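Local coordinates for protein alanine dehydrogenase (Archaeoglobus fulgidus, PDB 1OMO) that catalyses the reversible NAD-dependent oxidative deamination of L-alanine to pyruvate and ammonium, working as a homodimer, at residues G220-L226 / H246-V252; G129-C133 / A162-F166; H57-A62 / L87-E91; A23-F28 / I295-V300. All blocks are in the same frame, centred on the assembly; numbering follows the deposited sequence.

Contacts 1 and 2 belong to the Rossmann-type domain and both reach the bound NAD: contact 1 holds the nicotinamide-side ribose and a sodium ion, while contact 2 includes the start of the glycine-rich turn, which touches NAD. Their centres are 21 Å apart and their nearest atoms about 5 Å, without touching. Contacts 3 and 4 meet directly, with centres 12 Å apart, because Met59 of the turn in 57-62 packs on both helices of contact 4. Contact 3 lies at the subunit interface. Contact 4, whose Gln296 side chain comes within about 5 Å of NAD, closes a loop of the chain in which the other three are nested; its centre is 23 Å from that of contact 1.

Contact 1 of 4, residues G220-L226 / H246-V252; sequences GPGKQEL and HGGEINV. With NA (sodium ion), chain C; NAD (nicotinamide-adenine-dinucleotide), chain D.
Two partners grip Glu249 OE1: the backbone N of Glu225 donates to it over 2.6 Å on the syn lone pair, and the sodium ion stands 2.8 Å from the same oxygen. The second carboxylate oxygen, Glu249 OE2, takes Leu226 N at 2.6 Å, but this donor comes from above the carboxylate plane, 41° out of it. Successive amides therefore clamp one carboxylate. A bend at chi2 folds the Glu249 chain over to them. Glu225 runs out extended to put its own OE1 2.4 Å from the sodium, its carboxylate plane turned 51° from that of Glu249; Ala218 adds to the metal site, and Glu225 OE2 takes a hydrogen bond from Thr195 N.

Asn251 ties the other end together with both halves of its amide. OD1 accepts from Gly222 N at 2.7 Å, while ND2 donates to Lys223 O at 2.8 Å and also to Gly248 O in its own turn. A water joins Lys223 O, Glu249 O and Val252 N. At the margin Pro221 lays CG over a face of the His246 imidazole, 3.7 Å from the ring centroid, as a CH-pi contact.

From this framework Lys223 stretches out straight, and its NZ donates to O3D of NAD at 3.0 Å while forming a salt bridge with Asp219. The sodium and the two amides probably offset the repulsion between the neighbouring carboxylates, and the grip on the backbone at Lys223 O probably steadies the lysine whose NZ binds the ribose.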
loop_
_atom_site.group_PDB
_atom_site.type_symbol
_atom_site.label_atom_id
_atom_site.label_comp_id
_atom_site.label_asym_id
_atom_site.label_seq_id
_atom_site.Cartn_x
_atom_site.Cartn_y
_atom_site.Cartn_z
ATOM N N GLY A 220 -13.369 12.133 2.203
ATOM C CA GLY A 220 -12.702 12.323 0.934
ATOM C C GLY A 220 -12.767 13.796 0.578
ATOM O O GLY A 220 -13.598 14.536 1.106
ATOM N N PRO A 221 -11.896 14.272 -0.307
ATOM C CA PRO A 221 -11.920 15.689 -0.688
ATOM C C PRO A 221 -13.310 16.194 -1.065
ATOM O O PRO A 221 -14.031 15.533 -1.810
ATOM C CB PRO A 221 -10.960 15.733 -1.874
ATOM C CG PRO A 221 -9.907 14.720 -1.445
ATOM C CD PRO A 221 -10.724 13.575 -0.877
ATOM N N GLY A 222 -13.688 17.368 -0.551
ATOM C CA GLY A 222 -14.994 17.922 -0.886
ATOM C C GLY A 222 -16.167 17.394 -0.077
ATOM O O GLY A 222 -17.251 17.992 -0.105
ATOM N N LYS A 223 -16.000 16.260 0.606
ATOM C CA LYS A 223 -17.084 15.769 1.457
ATOM C C LYS A 223 -17.155 16.790 2.593
ATOM O O LYS A 223 -16.121 17.354 2.987
ATOM C CB LYS A 223 -16.792 14.373 2.025
ATOM C CG LYS A 223 -17.165 13.198 1.100
ATOM C CD LYS A 223 -16.951 11.862 1.876
ATOM C CE LYS A 223 -17.320 10.627 1.064
ATOM N NZ LYS A 223 -17.082 9.347 1.789
ATOM N N GLN A 224 -18.371 17.028 3.093
ATOM C CA GLN A 224 -18.607 17.995 4.165
ATOM C C GLN A 224 -20.034 17.887 4.716
ATOM O O GLN A 224 -20.989 18.004 3.945
ATOM C CB GLN A 224 -18.401 19.392 3.610
ATOM C CG GLN A 224 -18.895 20.523 4.519
ATOM C CD GLN A 224 -18.977 21.851 3.767
ATOM O OE1 GLN A 224 -19.730 21.983 2.798
ATOM N NE2 GLN A 224 -18.200 22.823 4.193
ATOM N N GLU A 225 -20.199 17.685 6.024
ATOM C CA GLU A 225 -21.554 17.567 6.593
ATOM C C GLU A 225 -22.004 18.708 7.506
ATOM O O GLU A 225 -23.212 18.849 7.797
ATOM C CB GLU A 225 -21.708 16.290 7.412
ATOM C CG GLU A 225 -21.304 15.024 6.731
ATOM C CD GLU A 225 -21.483 13.831 7.665
ATOM O OE1 GLU A 225 -20.548 13.503 8.423
ATOM O OE2 GLU A 225 -22.571 13.237 7.660
ATOM N N LEU A 226 -21.050 19.515 7.958
ATOM C CA LEU A 226 -21.365 20.570 8.897
ATOM C C LEU A 226 -21.245 21.973 8.394
ATOM O O LEU A 226 -20.306 22.303 7.677
ATOM C CB LEU A 226 -20.474 20.432 10.137
ATOM C CG LEU A 226 -20.987 19.641 11.355
ATOM C CD1 LEU A 226 -21.691 18.389 10.942
ATOM C CD2 LEU A 226 -19.834 19.339 12.285
ATOM N N HIS A 246 -7.107 16.861 4.272
ATOM C CA HIS A 246 -7.404 16.338 2.951
ATOM C C HIS A 246 -8.849 15.849 2.704
ATOM O O HIS A 246 -9.457 16.151 1.668
ATOM C CB HIS A 246 -6.406 15.209 2.668
ATOM C CG HIS A 246 -6.818 14.282 1.571
ATOM N ND1 HIS A 246 -6.515 14.515 0.242
ATOM C CD2 HIS A 246 -7.502 13.113 1.601
ATOM C CE1 HIS A 246 -6.989 13.527 -0.495
ATOM N NE2 HIS A 246 -7.593 12.665 0.305
ATOM N N GLY A 247 -9.399 15.090 3.645
ATOM C CA GLY A 247 -10.740 14.581 3.454
ATOM C C GLY A 247 -11.683 14.458 4.646
ATOM O O GLY A 247 -12.751 13.872 4.501
ATOM N N GLY A 248 -11.324 15.000 5.801
ATOM C CA GLY A 248 -12.208 14.914 6.962
ATOM C C GLY A 248 -13.325 15.959 6.969
ATOM O O GLY A 248 -13.469 16.698 6.019
ATOM N N GLU A 249 -14.111 16.039 8.037
ATOM C CA GLU A 249 -15.185 17.015 8.061
ATOM C C GLU A 249 -14.633 18.433 7.852
ATOM O O GLU A 249 -15.336 19.306 7.297
ATOM C CB GLU A 249 -15.975 16.910 9.378
ATOM C CG GLU A 249 -17.068 17.981 9.629
ATOM C CD GLU A 249 -18.058 18.121 8.491
ATOM O OE1 GLU A 249 -18.412 17.100 7.865
ATOM O OE2 GLU A 249 -18.497 19.260 8.234
ATOM N N ILE A 250 -13.387 18.676 8.255
ATOM C CA ILE A 250 -12.845 20.022 8.070
ATOM C C ILE A 250 -12.181 20.306 6.707
ATOM O O ILE A 250 -11.725 21.431 6.499
ATOM C CB ILE A 250 -11.777 20.378 9.125
ATOM C CG1 ILE A 250 -10.471 19.662 8.819
ATOM C CG2 ILE A 250 -12.212 19.930 10.500
ATOM C CD1 ILE A 250 -9.346 20.092 9.728
ATOM N N ASN A 251 -12.126 19.341 5.778
ATOM C CA ASN A 251 -11.381 19.616 4.525
ATOM C C ASN A 251 -11.800 20.841 3.696
ATOM O O ASN A 251 -10.945 21.654 3.348
ATOM C CB ASN A 251 -11.258 18.328 3.660
ATOM C CG ASN A 251 -12.457 18.064 2.768
ATOM O OD1 ASN A 251 -12.540 18.561 1.631
ATOM N ND2 ASN A 251 -13.384 17.247 3.261
ATOM N N VAL A 252 -13.095 21.004 3.434
ATOM C CA VAL A 252 -13.621 22.148 2.654
ATOM C C VAL A 252 -13.303 23.473 3.354
ATOM O O VAL A 252 -12.816 24.433 2.737
ATOM C CB VAL A 252 -15.187 22.013 2.437
ATOM C CG1 VAL A 252 -15.748 23.197 1.628
ATOM C CG2 VAL A 252 -15.488 20.727 1.694
HETATM NA NA NA C . -18.310 14.416 8.518
HETATM P PA NAD D . -24.631 4.007 3.841
HETATM O O1A NAD D . -24.875 4.381 2.426
HETATM O O2A NAD D . -25.152 2.656 4.351
HETATM O O5B NAD D . -25.064 5.087 5.014
HETATM C C5B NAD D . -25.279 6.531 4.722
HETATM C C4B NAD D . -26.755 6.843 5.086
HETATM O O4B NAD D . -26.858 8.310 4.814
HETATM C C3B NAD D . -27.894 6.230 4.141
HETATM O O3B NAD D . -28.893 5.478 4.938
HETATM C C2B NAD D . -28.503 7.434 3.382
HETATM O O2B NAD D . -29.807 7.368 2.933
HETATM C C1B NAD D . -28.167 8.587 4.378
HETATM N N9A NAD D . -28.026 9.869 3.752
HETATM C C8A NAD D . -27.453 10.260 2.559
HETATM N N7A NAD D . -27.510 11.558 2.350
HETATM C C5A NAD D . -28.126 12.108 3.388
HETATM C C6A NAD D . -28.458 13.496 3.711
HETATM N N6A NAD D . -28.176 14.481 2.898
HETATM N N1A NAD D . -29.103 13.670 4.923
HETATM C C2A NAD D . -29.416 12.663 5.772
HETATM N N3A NAD D . -29.120 11.308 5.499
HETATM C C4A NAD D . -28.458 11.085 4.302
HETATM O O3 NAD D . -23.066 4.101 4.400
HETATM P PN NAD D . -22.278 3.738 5.861
HETATM O O1N NAD D . -23.341 3.453 6.889
HETATM O O2N NAD D . -21.146 2.772 5.574
HETATM O O5D NAD D . -21.658 5.279 6.149
HETATM C C5D NAD D . -21.073 5.851 4.805
HETATM C C4D NAD D . -20.323 7.125 5.009
HETATM O O4D NAD D . -19.245 6.853 6.068
HETATM C C3D NAD D . -19.523 7.637 3.770
HETATM O O3D NAD D . -19.298 9.059 3.816
HETATM C C2D NAD D . -18.238 6.816 3.916
HETATM O O2D NAD D . -17.249 7.114 2.987
HETATM C C1D NAD D . -17.907 7.068 5.463
HETATM N N1N NAD D . -17.077 6.081 6.238
HETATM C C2N NAD D . -15.996 6.730 6.978
HETATM C C3N NAD D . -15.304 5.850 7.887
HETATM C C7N NAD D . -14.081 6.586 8.704
HETATM O O7N NAD D . -13.142 5.864 9.146
HETATM N N7N NAD D . -14.150 7.944 8.882
HETATM C C4N NAD D . -15.584 4.482 8.120
HETATM C C5N NAD D . -16.687 3.975 7.320
HETATM C C6N NAD D . -17.414 4.758 6.409
HETATM O O HOH W 1 -15.351 19.410 4.436
HETATM O O HOH W 2 -15.632 21.920 6.334
#

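Contact 2 of 4, residues G129-C133 / A162-F166; sequences GFIGC and AAKKF
A chi1 of 173° swings the Phe166 ring off the helix toward the strand, and Phe130 has CG anti to its carbonyl carbon (chi1 -67°), which points its ring at Phe166. The two phenyls form an edge-to-face pair: Phe166 CZ stands 3.6 Å above the plane of the Phe130 ring, over its centre. The planes meet at 53° and the centroids are 4.8 Å apart.

Cys133 packs on the first turn of the helix segment, against Ala162, Ala163 and the base of Phe166. Its CB rests 3.8 Å from Phe166 CB, and its sulfur approaches the Phe166 ring obliquely, SG lying 4.8 Å from the centroid. The same SG reaches across to Ala163, 4.1 Å from that residue's CB, while Cys133 CB packs against the carbonyl oxygen of Ala162. The small alanines here are consistent with the close approach of the turn, Cys133 and Ala163 having the nearest CA atoms.

Val153 and Ala155 of strand 152-156 and Leu141 of helix 135-147 also pack on Phe166, burying it between sheet and helices. NAD touches Gly132, Cys133 and Ala162, and Cys133 N donates to Asp157, a residue that binds NAD. Gly132 has a positive phi that a side chain would not tolerate. A strand running into a glycine-rich turn beside the cofactor, with a later helix packed against both, is characteristic of the nucleotide-binding half of a Rossmann fold.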
loop_
_atom_site.group_PDB
_atom_site.type_symbol
_atom_site.label_atom_id
_atom_site.label_comp_id
_atom_site.label_asym_id
_atom_site.label_seq_id
_atom_site.Cartn_x
_atom_site.Cartn_y
_atom_site.Cartn_z
ATOM N N GLY A 129 -28.473 12.060 18.941
ATOM C CA GLY A 129 -29.025 12.324 17.626
ATOM C C GLY A 129 -28.176 11.737 16.493
ATOM O O GLY A 129 -26.937 11.775 16.524
ATOM N N PHE A 130 -28.841 11.173 15.493
ATOM C CA PHE A 130 -28.169 10.599 14.351
ATOM C C PHE A 130 -28.628 11.221 13.028
ATOM O O PHE A 130 -29.821 11.193 12.670
ATOM C CB PHE A 130 -28.391 9.087 14.307
ATOM C CG PHE A 130 -27.737 8.344 15.444
ATOM C CD1 PHE A 130 -28.305 8.363 16.722
ATOM C CD2 PHE A 130 -26.557 7.626 15.239
ATOM C CE1 PHE A 130 -27.707 7.674 17.792
ATOM C CE2 PHE A 130 -25.938 6.924 16.302
ATOM C CZ PHE A 130 -26.518 6.951 17.577
ATOM N N ILE A 131 -27.685 11.828 12.321
ATOM C CA ILE A 131 -27.964 12.384 11.009
ATOM C C ILE A 131 -27.362 11.326 10.092
ATOM O O ILE A 131 -26.146 11.254 9.945
ATOM C CB ILE A 131 -27.239 13.710 10.777
ATOM C CG1 ILE A 131 -27.603 14.704 11.882
ATOM C CG2 ILE A 131 -27.614 14.260 9.431
ATOM C CD1 ILE A 131 -29.103 14.923 12.028
ATOM N N GLY A 132 -28.223 10.508 9.492
ATOM C CA GLY A 132 -27.795 9.430 8.627
ATOM C C GLY A 132 -28.057 8.147 9.412
ATOM O O GLY A 132 -27.604 8.015 10.551
ATOM N N CYS A 133 -28.790 7.209 8.831
ATOM C CA CYS A 133 -29.114 5.980 9.542
ATOM C C CYS A 133 -28.724 4.741 8.750
ATOM O O CYS A 133 -29.459 3.752 8.743
ATOM C CB CYS A 133 -30.615 5.934 9.902
ATOM S SG CYS A 133 -31.188 7.305 10.994
ATOM N N ALA A 162 -34.940 3.941 6.115
ATOM C CA ALA A 162 -33.745 3.651 6.884
ATOM C C ALA A 162 -33.863 4.205 8.322
ATOM O O ALA A 162 -33.449 3.540 9.275
ATOM C CB ALA A 162 -32.487 4.224 6.170
ATOM N N ALA A 163 -34.427 5.397 8.488
ATOM C CA ALA A 163 -34.569 5.960 9.842
ATOM C C ALA A 163 -35.513 5.101 10.696
ATOM O O ALA A 163 -35.241 4.829 11.853
ATOM C CB ALA A 163 -35.061 7.430 9.765
ATOM N N LYS A 164 -36.614 4.653 10.113
ATOM C CA LYS A 164 -37.567 3.819 10.843
ATOM C C LYS A 164 -36.950 2.491 11.247
ATOM O O LYS A 164 -37.190 1.985 12.349
ATOM C CB LYS A 164 -38.834 3.581 10.005
ATOM C CG LYS A 164 -39.796 4.764 10.019
ATOM C CD LYS A 164 -41.025 4.537 9.150
ATOM C CE LYS A 164 -41.945 5.772 9.211
ATOM N NZ LYS A 164 -43.148 5.747 8.292
ATOM N N LYS A 165 -36.157 1.914 10.355
ATOM C CA LYS A 165 -35.501 0.670 10.682
ATOM C C LYS A 165 -34.525 0.881 11.852
ATOM O O LYS A 165 -34.500 0.094 12.786
ATOM C CB LYS A 165 -34.735 0.138 9.476
ATOM C CG LYS A 165 -33.984 -1.148 9.780
ATOM C CD LYS A 165 -33.180 -1.663 8.595
ATOM C CE LYS A 165 -33.089 -3.178 8.637
ATOM N NZ LYS A 165 -31.980 -3.634 7.769
ATOM N N PHE A 166 -33.721 1.941 11.803
ATOM C CA PHE A 166 -32.753 2.202 12.868
ATOM C C PHE A 166 -33.543 2.430 14.168
ATOM O O PHE A 166 -33.178 1.946 15.227
ATOM C CB PHE A 166 -31.863 3.424 12.477
ATOM C CG PHE A 166 -30.909 3.910 13.568
ATOM C CD1 PHE A 166 -31.302 4.919 14.449
ATOM C CD2 PHE A 166 -29.617 3.375 13.697
ATOM C CE1 PHE A 166 -30.437 5.396 15.437
ATOM C CE2 PHE A 166 -28.737 3.847 14.695
ATOM C CZ PHE A 166 -29.147 4.853 15.559
#

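Contact 3 of 4, residues H57-A62 / L87-E91; sequences HLMGYA and LNSPE
Tyr61 and Leu87 cross at a slant, the ring carbon Tyr61 CD2 lying 3.5 Å from Leu87 CD2. That methyl also sits 3.4 Å from Ala62 O, so Leu87 is wedged between ring and backbone. The aromatic ring runs on toward helix 294-311, where its OH is hydrogen-bonded to Glu306. An alanine in place of Tyr61 would take the ring from against the Leu87 methyls and would probably leave Glu306 without its phenolic partner.

Pro90 does the packing further along. Its CG meets the His57 ring obliquely, 3.8 Å from NE2, and lies 4.1 Å from Ala62 CB; its CD abuts the carbonyl oxygen of Gly60, in the type I' turn joining strands 50-58 and 61-69. Between these two clusters, Ala62 and Asn88 form an antiparallel hydrogen-bonded pair. Asn88 N donates to Ala62 O at 2.6 Å and Ala62 N to Asn88 O at 3.2 Å.

Phe46 of the second subunit covers Ala62 and Pro90 and meets the His57 ring edge-to-face, while Asn88 OD1 is hydrogen-bonded to Trp66 of that subunit. Backbone bonds thus set the strand register; the His57, Ala62, Pro90 and Asn88 side meets the second subunit, while Tyr61 and Leu87 pack on helix 294-311.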
loop_
_atom_site.group_PDB
_atom_site.type_symbol
_atom_site.label_atom_id
_atom_site.label_comp_id
_atom_site.label_asym_id
_atom_site.label_seq_id
_atom_site.Cartn_x
_atom_site.Cartn_y
_atom_site.Cartn_z
ATOM N N HIS A 57 2.161 -0.024 11.628
ATOM C CA HIS A 57 2.909 -0.892 12.504
ATOM C C HIS A 57 2.722 -0.451 13.962
ATOM O O HIS A 57 2.951 0.740 14.293
ATOM C CB HIS A 57 4.389 -0.803 12.136
ATOM C CG HIS A 57 5.302 -1.529 13.074
ATOM N ND1 HIS A 57 6.610 -1.146 13.278
ATOM C CD2 HIS A 57 5.109 -2.619 13.851
ATOM C CE1 HIS A 57 7.179 -1.964 14.144
ATOM N NE2 HIS A 57 6.289 -2.867 14.509
ATOM N N LEU A 58 2.293 -1.395 14.813
ATOM C CA LEU A 58 2.135 -1.155 16.262
ATOM C C LEU A 58 1.659 -2.425 16.957
ATOM O O LEU A 58 1.268 -3.404 16.303
ATOM C CB LEU A 58 1.135 -0.035 16.564
ATOM C CG LEU A 58 -0.328 -0.488 16.525
ATOM C CD1 LEU A 58 -1.267 0.600 17.111
ATOM C CD2 LEU A 58 -0.680 -0.803 15.078
ATOM N N MET A 59 1.692 -2.409 18.285
ATOM C CA MET A 59 1.243 -3.543 19.065
ATOM C C MET A 59 1.893 -4.844 18.641
ATOM O O MET A 59 1.337 -5.910 18.855
ATOM C CB MET A 59 -0.278 -3.681 18.956
ATOM C CG MET A 59 -1.007 -2.394 19.260
ATOM S SD MET A 59 -2.748 -2.571 19.005
ATOM C CE MET A 59 -3.380 -1.425 20.198
ATOM N N GLY A 60 3.055 -4.753 18.019
ATOM C CA GLY A 60 3.757 -5.947 17.626
ATOM C C GLY A 60 3.462 -6.533 16.266
ATOM O O GLY A 60 4.004 -7.587 15.921
ATOM N N TYR A 61 2.599 -5.881 15.496
ATOM C CA TYR A 61 2.286 -6.364 14.157
ATOM C C TYR A 61 2.447 -5.294 13.108
ATOM O O TYR A 61 2.595 -4.111 13.407
ATOM C CB TYR A 61 0.855 -6.872 14.060
ATOM C CG TYR A 61 0.603 -8.129 14.818
ATOM C CD1 TYR A 61 0.504 -8.113 16.200
ATOM C CD2 TYR A 61 0.429 -9.335 14.149
ATOM C CE1 TYR A 61 0.229 -9.277 16.904
ATOM C CE2 TYR A 61 0.148 -10.514 14.842
ATOM C CZ TYR A 61 0.041 -10.474 16.223
ATOM O OH TYR A 61 -0.323 -11.603 16.914
ATOM N N ALA A 62 2.436 -5.724 11.864
ATOM C CA ALA A 62 2.515 -4.781 10.771
ATOM C C ALA A 62 1.475 -5.310 9.812
ATOM O O ALA A 62 1.135 -6.490 9.865
ATOM C CB ALA A 62 3.900 -4.786 10.140
ATOM N N LEU A 87 -1.769 -9.173 7.206
ATOM C CA LEU A 87 -1.147 -9.004 8.525
ATOM C C LEU A 87 0.209 -9.648 8.460
ATOM O O LEU A 87 0.297 -10.817 8.104
ATOM C CB LEU A 87 -1.939 -9.739 9.608
ATOM C CG LEU A 87 -2.413 -9.093 10.901
ATOM C CD1 LEU A 87 -2.581 -10.209 11.900
ATOM C CD2 LEU A 87 -1.467 -8.079 11.440
ATOM N N ASN A 88 1.255 -8.915 8.838
ATOM C CA ASN A 88 2.613 -9.473 8.781
ATOM C C ASN A 88 3.344 -9.464 10.113
ATOM O O ASN A 88 2.927 -8.819 11.071
ATOM C CB ASN A 88 3.483 -8.706 7.785
ATOM C CG ASN A 88 2.849 -8.592 6.395
ATOM O OD1 ASN A 88 1.768 -8.004 6.228
ATOM N ND2 ASN A 88 3.525 -9.149 5.391
ATOM N N SER A 89 4.455 -10.192 10.156
ATOM C CA SER A 89 5.301 -10.229 11.348
ATOM C C SER A 89 6.387 -9.175 11.158
ATOM O O SER A 89 7.058 -9.160 10.139
ATOM C CB SER A 89 5.958 -11.601 11.500
ATOM O OG SER A 89 7.138 -11.518 12.285
ATOM N N PRO A 90 6.570 -8.276 12.127
ATOM C CA PRO A 90 7.622 -7.279 11.931
ATOM C C PRO A 90 9.053 -7.873 12.014
ATOM O O PRO A 90 10.013 -7.255 11.541
ATOM C CB PRO A 90 7.355 -6.265 13.046
ATOM C CG PRO A 90 5.887 -6.425 13.346
ATOM C CD PRO A 90 5.745 -7.940 13.298
ATOM N N GLU A 91 9.214 -9.052 12.604
ATOM C CA GLU A 91 10.553 -9.631 12.716
ATOM C C GLU A 91 10.991 -10.398 11.479
ATOM O O GLU A 91 12.193 -10.468 11.190
ATOM C CB GLU A 91 10.655 -10.566 13.925
ATOM C CG GLU A 91 10.856 -9.854 15.263
ATOM C CD GLU A 91 9.641 -9.039 15.685
ATOM O OE1 GLU A 91 8.535 -9.625 15.824
ATOM O OE2 GLU A 91 9.788 -7.807 15.881
#

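Contact 4 of 4, residues A23-F28 / I295-V300; sequences AVEEAF and IQDVAV
Ala299 presses its methyl between Ala23 and Ala27, which stand one turn apart on the facing helix: its CB is 4.1 Å from Ala23 CB and 4.0 Å from Ala27 CB. With three such small residues meeting, the short helix segments approach to 8.8 Å between axes, at 129° between their N-to-C directions.

Bulkier groups flank this alanine patch. On one flank Ile295 pushes CD1 in over the Ala27 backbone, 3.4 Å from Ala27 O, and toward the Phe28 ring. Its CG1 lies between the backbone N and the carbonyl carbon (chi1 57°), and the extended chain then carries CD1 across. At the far end Val24 CG2 and Val300 CG2 touch at 4.4 Å. The extended Gln296 chain fits in beside Val24, with NE2 3.4 Å from Val24 CG1. Its OE1 accepts from Leu293 N, which fixes the amide's other end.

Phe28 also packs on Ile268 and Ile272 of helix 268-273. A serine in its place would probably open a gap beside Ile295 CD1 and leave Ile268 and Ile272 without the ring they pack on.

The seam is mostly apolar, its fit coming from shape, with the Gln296 amide as its polar member. Asp297, directed away from it on the same helix, forms salt bridges with NAD-binding Arg108 and with Lys65, the probable proton donor/acceptor, so the side of this helix turned from the seam faces cofactor-binding and probable catalytic residues.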
loop_
_atom_site.group_PDB
_atom_site.type_symbol
_atom_site.label_atom_id
_atom_site.label_comp_id
_atom_site.label_asym_id
_atom_site.label_seq_id
_atom_site.Cartn_x
_atom_site.Cartn_y
_atom_site.Cartn_z
ATOM N N ALA A 23 -8.789 -1.884 21.654
ATOM C CA ALA A 23 -7.707 -1.863 20.678
ATOM C C ALA A 23 -7.561 -0.503 20.020
ATOM O O ALA A 23 -6.452 0.001 19.869
ATOM C CB ALA A 23 -7.940 -2.945 19.606
ATOM N N VAL A 24 -8.679 0.106 19.655
ATOM C CA VAL A 24 -8.631 1.403 19.004
ATOM C C VAL A 24 -8.151 2.481 19.966
ATOM O O VAL A 24 -7.402 3.382 19.584
ATOM C CB VAL A 24 -10.025 1.776 18.388
ATOM C CG1 VAL A 24 -10.034 3.211 17.852
ATOM C CG2 VAL A 24 -10.332 0.827 17.259
ATOM N N GLU A 25 -8.553 2.374 21.227
ATOM C CA GLU A 25 -8.121 3.342 22.233
ATOM C C GLU A 25 -6.597 3.269 22.444
ATOM O O GLU A 25 -5.893 4.301 22.454
ATOM C CB GLU A 25 -8.849 3.089 23.552
ATOM C CG GLU A 25 -8.462 4.081 24.671
ATOM C CD GLU A 25 -9.481 4.094 25.801
ATOM O OE1 GLU A 25 -10.043 3.026 26.115
ATOM O OE2 GLU A 25 -9.717 5.158 26.393
ATOM N N GLU A 26 -6.076 2.051 22.593
ATOM C CA GLU A 26 -4.623 1.871 22.796
ATOM C C GLU A 26 -3.859 2.311 21.532
ATOM O O GLU A 26 -2.797 2.914 21.610
ATOM C CB GLU A 26 -4.340 0.406 23.177
ATOM C CG GLU A 26 -2.893 0.054 23.422
ATOM C CD GLU A 26 -2.233 0.826 24.572
ATOM O OE1 GLU A 26 -1.070 0.502 24.882
ATOM O OE2 GLU A 26 -2.853 1.735 25.174
ATOM N N ALA A 27 -4.422 2.028 20.360
ATOM C CA ALA A 27 -3.799 2.438 19.107
ATOM C C ALA A 27 -3.647 3.942 19.106
ATOM O O ALA A 27 -2.592 4.450 18.774
ATOM C CB ALA A 27 -4.659 2.019 17.914
ATOM N N PHE A 28 -4.697 4.673 19.459
ATOM C CA PHE A 28 -4.563 6.131 19.475
ATOM C C PHE A 28 -3.498 6.550 20.486
ATOM O O PHE A 28 -2.666 7.408 20.206
ATOM C CB PHE A 28 -5.866 6.829 19.863
ATOM C CG PHE A 28 -6.867 6.907 18.767
ATOM C CD1 PHE A 28 -6.479 7.275 17.477
ATOM C CD2 PHE A 28 -8.191 6.595 19.005
ATOM C CE1 PHE A 28 -7.405 7.316 16.444
ATOM C CE2 PHE A 28 -9.121 6.635 17.979
ATOM C CZ PHE A 28 -8.721 6.994 16.695
ATOM N N ILE A 295 -3.628 2.589 11.762
ATOM C CA ILE A 295 -3.330 1.984 13.060
ATOM C C ILE A 295 -4.564 1.309 13.663
ATOM O O ILE A 295 -4.422 0.324 14.375
ATOM C CB ILE A 295 -2.693 2.986 14.072
ATOM C CG1 ILE A 295 -3.603 4.205 14.290
ATOM C CG2 ILE A 295 -1.337 3.416 13.573
ATOM C CD1 ILE A 295 -3.231 5.069 15.483
ATOM N N GLN A 296 -5.763 1.786 13.332
ATOM C CA GLN A 296 -6.999 1.161 13.844
ATOM C C GLN A 296 -7.241 -0.198 13.156
ATOM O O GLN A 296 -7.663 -1.171 13.799
ATOM C CB GLN A 296 -8.245 2.078 13.646
ATOM C CG GLN A 296 -8.141 3.443 14.358
ATOM C CD GLN A 296 -9.231 4.496 13.969
ATOM O OE1 GLN A 296 -9.451 4.785 12.802
ATOM N NE2 GLN A 296 -9.870 5.080 14.972
ATOM N N ASP A 297 -6.961 -0.272 11.860
ATOM C CA ASP A 297 -7.164 -1.522 11.122
ATOM C C ASP A 297 -6.141 -2.590 11.580
ATOM O O ASP A 297 -6.489 -3.738 11.768
ATOM C CB ASP A 297 -7.057 -1.256 9.613
ATOM C CG ASP A 297 -8.089 -0.274 9.129
ATOM O OD1 ASP A 297 -9.265 -0.485 9.459
ATOM O OD2 ASP A 297 -7.743 0.708 8.417
ATOM N N VAL A 298 -4.880 -2.212 11.778
ATOM C CA VAL A 298 -3.901 -3.207 12.247
ATOM C C VAL A 298 -4.191 -3.675 13.686
ATOM O O VAL A 298 -4.221 -4.896 13.960
ATOM C CB VAL A 298 -2.454 -2.682 12.150
ATOM C CG1 VAL A 298 -1.481 -3.745 12.690
ATOM C CG2 VAL A 298 -2.114 -2.382 10.679
ATOM N N ALA A 299 -4.436 -2.721 14.589
ATOM C CA ALA A 299 -4.753 -3.038 15.990
ATOM C C ALA A 299 -5.890 -4.052 16.016
ATOM O O ALA A 299 -5.804 -5.124 16.623
ATOM C CB ALA A 299 -5.179 -1.771 16.744
ATOM N N VAL A 300 -6.957 -3.714 15.324
ATOM C CA VAL A 300 -8.087 -4.588 15.281
ATOM C C VAL A 300 -7.799 -5.916 14.564
ATOM O O VAL A 300 -8.335 -6.945 14.950
ATOM C CB VAL A 300 -9.278 -3.865 14.639
ATOM C CG1 VAL A 300 -10.077 -4.834 13.820
ATOM C CG2 VAL A 300 -10.162 -3.247 15.735
#